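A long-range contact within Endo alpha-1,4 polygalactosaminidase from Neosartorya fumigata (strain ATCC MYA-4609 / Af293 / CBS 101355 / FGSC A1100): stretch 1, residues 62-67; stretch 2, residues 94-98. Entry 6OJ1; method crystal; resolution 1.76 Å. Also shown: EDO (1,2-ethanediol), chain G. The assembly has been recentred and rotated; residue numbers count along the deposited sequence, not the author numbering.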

# COMPACT_ATOMS: atom_id res chain seq x y z
N ILE A 62 -4.67 6.00 4.18
CA ILE A 62 -4.16 7.36 4.27
C ILE A 62 -2.73 7.34 4.79
O ILE A 62 -2.26 6.36 5.38
N ASP A 63 -2.03 8.46 4.58
CA ASP A 63 -0.61 8.53 4.93
C ASP A 63 -0.39 8.46 6.44
O ASP A 63 -1.05 9.16 7.22
N LEU A 64 0.56 7.61 6.85
CA LEU A 64 0.87 7.42 8.27
C LEU A 64 1.34 8.70 8.94
O LEU A 64 0.98 8.98 10.09
N PHE A 65 2.20 9.46 8.28
CA PHE A 65 2.88 10.56 8.96
C PHE A 65 2.01 11.80 9.06
O PHE A 65 1.97 12.44 10.11
N ILE A 66 1.32 12.15 7.97
CA ILE A 66 0.71 13.48 7.91
C ILE A 66 -0.71 13.51 8.46
O ILE A 66 -1.31 14.59 8.53
N ASN A 67 -1.25 12.37 8.89
CA ASN A 67 -2.56 12.31 9.51
C ASN A 67 -2.45 12.09 11.01
O ASN A 67 -1.66 11.27 11.46
N TRP A 94 11.46 13.80 2.74
CA TRP A 94 10.60 14.74 3.44
C TRP A 94 10.02 14.19 4.74
O TRP A 94 9.25 14.90 5.40
N ARG A 95 10.40 12.98 5.15
CA ARG A 95 9.79 12.42 6.34
C ARG A 95 10.50 12.91 7.59
O ARG A 95 11.69 13.25 7.55
N PRO A 96 9.80 13.00 8.72
CA PRO A 96 10.43 13.53 9.94
C PRO A 96 11.46 12.61 10.55
O PRO A 96 12.24 13.06 11.40
N ASP A 97 11.51 11.34 10.13
CA ASP A 97 12.54 10.40 10.58
C ASP A 97 13.59 10.16 9.52
O ASP A 97 14.34 9.17 9.62
N LYS A 98 13.71 11.05 8.52
CA LYS A 98 14.65 10.77 7.43
C LYS A 98 16.08 10.70 7.93
O LYS A 98 16.91 9.99 7.34

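The two stretches bury 252 Å² between them, both sides summed; a salt bridge and the ring of Phe65 dominate the contact. The nearest CA atoms, those of Phe65 and Arg95, are 7.6 Å apart, and the closest contacts between the stretches are all made through side chains.

The polar centre is the pair Asp63 and Arg95. Asp63, in a strand segment, points toward stretch 2 with chi1 in the t well. Arg95 leaves its backbone sideways, but its m, m, t chain, with chi4 at 175°, carries the guanidinium across to the carboxylate. Arg95 NH1 donates to Asp63 OD1 at 3.0 Å, and Arg95 NH2 adds weak hydrogen bonds to Asp63 OD1 and Asp63 OD2, both at 3.2 Å. The same carboxylate organises its own loop: Asp63 OD2 accepts from Phe65 N at 2.9 Å and from Ile66 N at 3.0 Å. Asp63 thus joins the loop of its own stretch to the arginine. Nearby, Asn67 ND2 donates to Asp63 O at 2.9 Å, tying down the backbone of the same residue.

Apolar packing centres on Phe65, which points toward stretch 2 (chi1 m, chi2 -83°) and has the largest area covered, 95 Å². Arg95 CB lies over one face of its ring, and Phe65 CD2 approaches Arg95 CD at 3.7 Å. Pro96, also directed toward stretch 1, meets the ring obliquely, with Pro96 CG 3.5 Å from Phe65 CD1. Ile66 contributes marginally, with Ile66 CG2 lying 4.3 Å from Arg95 NH2 at the guanidinium edge.

At the ring edge, Asp97 (chi1 p) places Asp97 OD2 3.6 Å from Phe65 CZ. A 1,2-ethanediol molecule, probably from the crystallisation liquor, donates from EDO O2 to Asp97 OD2 at 2.7 Å, while EDO O1 also lies near the plane of the Phe65 ring.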

# COMPACT_ATOMS: atom_id res chain seq x y z
CB ILE A 62 -5.04 8.25 5.18
CG1 ILE A 62 -5.05 7.69 6.61
CG2 ILE A 62 -6.49 8.34 4.63
CD1 ILE A 62 -5.91 8.50 7.60
CB ASP A 63 -0.00 9.81 4.36
CG ASP A 63 1.50 9.86 4.57
OD1 ASP A 63 2.24 9.30 3.72
OD2 ASP A 63 1.93 10.42 5.60
CB LEU A 64 1.95 6.33 8.40
CG LEU A 64 2.57 6.18 9.79
CD1 LEU A 64 1.52 5.75 10.80
CD2 LEU A 64 3.71 5.17 9.70
CB PHE A 65 4.18 10.92 8.24
CG PHE A 65 5.32 9.98 8.51
CD1 PHE A 65 6.10 10.13 9.65
CD2 PHE A 65 5.64 8.98 7.61
CE1 PHE A 65 7.17 9.28 9.90
CE2 PHE A 65 6.72 8.12 7.85
CZ PHE A 65 7.48 8.27 9.00
CB ILE A 66 0.76 14.03 6.48
CG1 ILE A 66 -0.12 13.22 5.54
CG2 ILE A 66 2.20 14.02 5.98
CD1 ILE A 66 0.07 13.59 4.08
CB ASN A 67 -3.38 11.20 8.88
CG ASN A 67 -3.83 11.56 7.51
OD1 ASN A 67 -4.74 12.38 7.36
ND2 ASN A 67 -3.20 10.99 6.49
CB TRP A 94 9.47 15.21 2.53
CG TRP A 94 8.55 14.13 2.06
CD1 TRP A 94 7.34 13.80 2.60
CD2 TRP A 94 8.75 13.26 0.94
NE1 TRP A 94 6.77 12.76 1.88
CE2 TRP A 94 7.62 12.42 0.86
CE3 TRP A 94 9.77 13.10 -0.00
CZ2 TRP A 94 7.48 11.44 -0.13
CZ3 TRP A 94 9.64 12.12 -0.98
CH2 TRP A 94 8.50 11.31 -1.04
CB ARG A 95 9.82 10.89 6.31
CG ARG A 95 9.09 10.27 5.12
CD ARG A 95 7.65 10.77 5.05
NE ARG A 95 6.93 10.00 4.05
CZ ARG A 95 5.63 10.12 3.81
NH1 ARG A 95 5.07 9.37 2.87
NH2 ARG A 95 4.90 10.98 4.51
CB PRO A 96 9.24 13.76 10.89
CG PRO A 96 8.11 12.96 10.32
CD PRO A 96 8.33 12.92 8.84
CB ASP A 97 11.91 9.08 11.03
CG ASP A 97 11.19 8.32 9.90
OD1 ASP A 97 11.11 8.83 8.76
OD2 ASP A 97 10.70 7.20 10.15
CB LYS A 98 14.54 11.82 6.33
CG LYS A 98 14.80 13.22 6.83
CD LYS A 98 15.72 13.97 5.89
CE LYS A 98 15.52 15.47 6.01
NZ LYS A 98 15.98 16.03 7.30
C1 EDO G . 8.96 7.81 14.12
O1 EDO G . 9.33 9.05 13.50
C2 EDO G . 9.08 6.72 13.07
O2 EDO G . 10.46 6.55 12.71